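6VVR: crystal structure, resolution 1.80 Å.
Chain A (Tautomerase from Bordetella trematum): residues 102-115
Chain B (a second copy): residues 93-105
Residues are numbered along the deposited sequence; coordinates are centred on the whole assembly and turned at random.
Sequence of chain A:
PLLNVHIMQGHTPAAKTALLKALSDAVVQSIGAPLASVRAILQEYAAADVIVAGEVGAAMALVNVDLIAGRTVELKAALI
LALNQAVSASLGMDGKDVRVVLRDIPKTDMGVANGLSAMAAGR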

# COMPACT_ATOMS: atom_id res chain seq x y z
N LEU A 102 10.84 -0.14 -0.03
CA LEU A 102 10.88 -1.52 -0.49
C LEU A 102 10.27 -2.41 0.58
O LEU A 102 10.62 -2.29 1.76
CB LEU A 102 12.32 -1.98 -0.78
CG LEU A 102 13.21 -1.09 -1.65
CD1 LEU A 102 14.56 -1.76 -1.85
CD2 LEU A 102 12.55 -0.77 -3.01
N ARG A 103 9.36 -3.28 0.17
CA ARG A 103 8.78 -4.28 1.06
C ARG A 103 9.24 -5.64 0.57
O ARG A 103 8.81 -6.09 -0.50
CB ARG A 103 7.26 -4.17 1.11
CG ARG A 103 6.78 -2.74 1.33
CD ARG A 103 5.41 -2.71 1.98
NE ARG A 103 4.85 -1.36 1.95
CZ ARG A 103 4.19 -0.85 0.92
NH1 ARG A 103 3.71 0.39 1.00
NH2 ARG A 103 4.00 -1.57 -0.18
N ASP A 104 10.14 -6.27 1.33
CA ASP A 104 10.62 -7.61 1.01
C ASP A 104 9.50 -8.61 1.25
O ASP A 104 9.03 -8.75 2.38
CB ASP A 104 11.83 -7.96 1.88
CG ASP A 104 13.16 -7.81 1.14
OD1 ASP A 104 13.17 -7.48 -0.06
OD2 ASP A 104 14.21 -8.05 1.79
N ILE A 105 9.08 -9.30 0.20
CA ILE A 105 7.99 -10.27 0.25
C ILE A 105 8.60 -11.66 0.09
O ILE A 105 9.15 -11.97 -0.98
CB ILE A 105 6.94 -9.99 -0.83
CG1 ILE A 105 6.44 -8.53 -0.77
CG2 ILE A 105 5.77 -10.98 -0.72
CD1 ILE A 105 5.77 -8.14 0.56
N PRO A 106 8.52 -12.54 1.09
CA PRO A 106 9.01 -13.92 0.90
C PRO A 106 8.32 -14.60 -0.27
O PRO A 106 7.17 -14.30 -0.60
CB PRO A 106 8.65 -14.60 2.23
CG PRO A 106 8.68 -13.48 3.23
CD PRO A 106 8.13 -12.28 2.49
N LYS A 107 9.04 -15.54 -0.90
CA LYS A 107 8.54 -16.19 -2.10
C LYS A 107 7.22 -16.91 -1.86
O LYS A 107 6.41 -17.05 -2.79
CB LYS A 107 9.57 -17.17 -2.64
CG LYS A 107 10.83 -16.50 -3.15
CD LYS A 107 11.74 -17.49 -3.85
CE LYS A 107 12.97 -16.79 -4.39
NZ LYS A 107 13.97 -17.76 -4.90
N THR A 108 6.98 -17.39 -0.64
CA THR A 108 5.70 -18.02 -0.30
C THR A 108 4.56 -17.01 -0.21
O THR A 108 3.39 -17.42 -0.23
CB THR A 108 5.80 -18.75 1.04
OG1 THR A 108 6.18 -17.82 2.06
CG2 THR A 108 6.82 -19.89 0.98
N ASP A 109 4.87 -15.72 -0.10
CA ASP A 109 3.87 -14.67 0.12
C ASP A 109 3.58 -13.84 -1.12
O ASP A 109 2.69 -12.98 -1.07
CB ASP A 109 4.35 -13.71 1.23
CG ASP A 109 4.63 -14.40 2.55
OD1 ASP A 109 4.57 -15.65 2.63
OD2 ASP A 109 4.95 -13.67 3.52
N MET A 110 4.31 -14.03 -2.21
CA MET A 110 4.16 -13.24 -3.43
C MET A 110 3.43 -14.06 -4.48
O MET A 110 3.90 -15.14 -4.85
CB MET A 110 5.52 -12.80 -3.97
CG MET A 110 5.43 -12.23 -5.37
SD MET A 110 4.74 -10.56 -5.28
CE MET A 110 6.17 -9.68 -4.67
N GLY A 111 2.31 -13.54 -4.97
CA GLY A 111 1.61 -14.20 -6.06
C GLY A 111 2.23 -13.88 -7.40
O GLY A 111 2.83 -12.82 -7.61
N VAL A 112 2.12 -14.83 -8.33
CA VAL A 112 2.46 -14.55 -9.72
C VAL A 112 1.25 -14.94 -10.57
O VAL A 112 0.13 -15.00 -10.06
CB VAL A 112 3.75 -15.28 -10.17
CG1 VAL A 112 4.94 -14.84 -9.30
CG2 VAL A 112 3.58 -16.79 -10.13
N ALA A 113 1.46 -15.16 -11.87
CA ALA A 113 0.33 -15.41 -12.77
C ALA A 113 -0.52 -16.59 -12.30
O ALA A 113 -0.01 -17.58 -11.78
CB ALA A 113 0.84 -15.66 -14.19
N ASN A 114 -1.84 -16.45 -12.49
CA ASN A 114 -2.85 -17.49 -12.22
C ASN A 114 -2.89 -17.92 -10.75
O ASN A 114 -3.35 -19.03 -10.45
CB ASN A 114 -2.66 -18.71 -13.11
CG ASN A 114 -2.98 -18.41 -14.56
OD1 ASN A 114 -2.12 -18.52 -15.43
ND2 ASN A 114 -4.23 -18.02 -14.82
N GLY A 115 -2.42 -17.09 -9.83
CA GLY A 115 -2.64 -17.40 -8.43
C GLY A 115 -1.71 -18.43 -7.83
O GLY A 115 -2.01 -18.97 -6.76
N MET B 93 -11.60 -11.60 -16.11
CA MET B 93 -10.21 -11.37 -16.48
C MET B 93 -9.47 -12.68 -16.62
O MET B 93 -9.83 -13.70 -16.02
CB MET B 93 -9.49 -10.52 -15.43
CG MET B 93 -9.87 -9.08 -15.39
SD MET B 93 -8.89 -8.38 -14.05
CE MET B 93 -7.27 -8.42 -14.80
N ASP B 94 -8.39 -12.64 -17.39
CA ASP B 94 -7.44 -13.73 -17.43
C ASP B 94 -6.63 -13.70 -16.15
O ASP B 94 -6.11 -12.65 -15.75
CB ASP B 94 -6.53 -13.60 -18.66
CG ASP B 94 -5.70 -14.84 -18.92
OD1 ASP B 94 -5.26 -15.51 -17.96
OD2 ASP B 94 -5.48 -15.15 -20.11
N GLY B 95 -6.54 -14.85 -15.48
CA GLY B 95 -5.79 -14.93 -14.24
C GLY B 95 -4.33 -14.58 -14.38
O GLY B 95 -3.67 -14.27 -13.38
N LYS B 96 -3.78 -14.62 -15.60
CA LYS B 96 -2.40 -14.22 -15.79
C LYS B 96 -2.21 -12.72 -15.62
O LYS B 96 -1.08 -12.26 -15.45
CB LYS B 96 -1.89 -14.67 -17.16
CG LYS B 96 -2.44 -13.88 -18.33
CD LYS B 96 -1.69 -14.21 -19.62
CE LYS B 96 -2.20 -13.39 -20.81
NZ LYS B 96 -2.04 -11.90 -20.63
N ASP B 97 -3.29 -11.94 -15.65
CA ASP B 97 -3.21 -10.50 -15.51
C ASP B 97 -3.44 -10.02 -14.08
O ASP B 97 -3.49 -8.81 -13.85
CB ASP B 97 -4.22 -9.83 -16.46
CG ASP B 97 -3.90 -10.13 -17.90
OD1 ASP B 97 -2.70 -10.26 -18.20
OD2 ASP B 97 -4.83 -10.24 -18.73
N VAL B 98 -3.57 -10.94 -13.13
CA VAL B 98 -3.85 -10.64 -11.73
C VAL B 98 -2.62 -10.96 -10.90
O VAL B 98 -1.93 -11.95 -11.16
CB VAL B 98 -5.08 -11.44 -11.24
CG1 VAL B 98 -5.46 -11.04 -9.82
CG2 VAL B 98 -6.25 -11.21 -12.17
N ARG B 99 -2.35 -10.14 -9.89
CA ARG B 99 -1.31 -10.42 -8.91
C ARG B 99 -1.87 -10.24 -7.51
O ARG B 99 -2.72 -9.37 -7.28
CB ARG B 99 -0.09 -9.50 -9.09
CG ARG B 99 0.72 -9.74 -10.36
CD ARG B 99 1.36 -11.12 -10.37
NE ARG B 99 2.20 -11.32 -11.55
CZ ARG B 99 1.74 -11.71 -12.73
NH1 ARG B 99 2.57 -11.87 -13.75
NH2 ARG B 99 0.45 -11.93 -12.89
N VAL B 100 -1.38 -11.06 -6.57
CA VAL B 100 -1.75 -11.03 -5.16
C VAL B 100 -0.47 -10.90 -4.35
O VAL B 100 0.51 -11.61 -4.63
CB VAL B 100 -2.52 -12.30 -4.75
CG1 VAL B 100 -2.91 -12.27 -3.29
CG2 VAL B 100 -3.76 -12.52 -5.65
N VAL B 101 -0.44 -9.98 -3.39
CA VAL B 101 0.69 -9.82 -2.48
C VAL B 101 0.18 -9.98 -1.05
O VAL B 101 -0.78 -9.31 -0.66
CB VAL B 101 1.39 -8.46 -2.65
CG1 VAL B 101 2.59 -8.37 -1.71
CG2 VAL B 101 1.85 -8.25 -4.07
N LEU B 102 0.84 -10.84 -0.28
CA LEU B 102 0.54 -11.01 1.13
C LEU B 102 1.63 -10.35 1.96
O LEU B 102 2.82 -10.60 1.72
CB LEU B 102 0.43 -12.48 1.51
CG LEU B 102 -0.45 -13.39 0.66
CD1 LEU B 102 -0.50 -14.75 1.34
CD2 LEU B 102 -1.84 -12.81 0.48
N ARG B 103 1.24 -9.56 2.95
CA ARG B 103 2.16 -8.90 3.88
C ARG B 103 1.87 -9.39 5.29
O ARG B 103 0.85 -9.00 5.88
CB ARG B 103 2.03 -7.39 3.78
CG ARG B 103 2.13 -6.87 2.34
CD ARG B 103 2.70 -5.46 2.32
NE ARG B 103 2.50 -4.80 1.03
CZ ARG B 103 1.39 -4.15 0.67
NH1 ARG B 103 1.32 -3.56 -0.51
NH2 ARG B 103 0.36 -4.09 1.52
N ASP B 104 2.73 -10.26 5.82
CA ASP B 104 2.62 -10.74 7.20
C ASP B 104 2.87 -9.58 8.17
O ASP B 104 3.94 -8.98 8.16
CB ASP B 104 3.63 -11.85 7.47
CG ASP B 104 3.14 -13.23 7.06
OD1 ASP B 104 1.95 -13.38 6.72
OD2 ASP B 104 3.95 -14.17 7.10
N ILE B 105 1.90 -9.30 9.03
CA ILE B 105 1.97 -8.23 10.02
C ILE B 105 2.01 -8.88 11.40
O ILE B 105 1.03 -9.54 11.78
CB ILE B 105 0.78 -7.27 9.89
CG1 ILE B 105 0.60 -6.80 8.44
CG2 ILE B 105 0.93 -6.08 10.86
CD1 ILE B 105 1.82 -6.09 7.85
O HOH W 1 4.70 -11.05 3.66
O HOH W 2 6.32 -13.92 5.83
O HOH W 3 -1.08 -13.90 -7.98

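Three backbone hydrogen bonds join the two stretches, and the side chains are described against that frame. Asp A109 O accepts from Leu B102 N at 2.9 Å (N-H...O angle 159°), and Gly A111 N donates to Val B100 O at 2.7 Å (142°). These two bonds flank Met A110 and Val B101, whose CA atoms lie 5.0 Å apart, and together they define a single beta bridge. Farther along, Asn A114 N donates to Gly B95 O at 3.0 Å (152°). A water extends the pairing between them, donating to Val A112 O at 2.6 Å and accepting a weak bond from Val B100 N at 3.2 Å.

Glycine at A111 fits this closeness: an ideal CB built on Gly A111 would point toward chain B and sit 2.6 Å from Val B100 O, a clash. Gly B95 is similarly constrained, since its ideal CB would fall 2.6 Å from Asn A114 ND2. The side chain of Asn A114, with chi1 at -69° (m), thus occupies space that a CB on Gly B95 would need.

The conformation of Arg B99 carries its end toward chain A. Its CA-to-CB bond points sideways, but the m, m, t sequence of chi1 to chi3 brings the end of the chain nearer to chain A. Arg B99 NH2 is anchored within its own chain, donating to Lys B96 O at 3.0 Å and to Val B98 O at 2.9 Å. Held in this way, the guanidinium presents one face to Val A112 CA and Ala A113 CA; the latter lies 3.5 Å from Arg B99 NH2. Lys B96 takes a different course: its chi1 is p, its end leads away, and Lys B96 NZ forms a salt bridge with Asp B97 OD1 at 3.0 Å.

Asp A109 adopts m, with chi2 near 6°. Its OD1 accepts from Thr A108 OG1 at 2.8 Å, while its OD2 receives two waters. One donates to Asp A109 OD2 (2.6 Å) and Leu B102 O (2.7 Å) and accepts from Asp B104 N (3.0 Å). The other donates to both Asp A109 OD2 and Asp B104 OD2, at 2.7 Å each, bridging carboxylates whose like charges approach to 3.8 Å between these same OD2 atoms.

The apolar part gathers at Val B101, a t rotamer. Ile A105 (m, m) brings CD1 to 3.9 Å from Val B101 CG1. The CA-to-CB bond of Met A110 points away, yet its t, p, p conformation places SD 3.9 Å from Val B101 CG2.

Arg A103 and Arg B103, equivalent residues of two copies, have nearly identical m, t, t conformations with chi4 at 84°. Arg A103 NH2 lies 3.4 Å from Arg B103 NH1; both are donors, so no hydrogen bond is possible between them. Arg A103 CZ lies over one face of the Arg B103 guanidinium, and both groups find hydrogen-bond partners elsewhere in the structure.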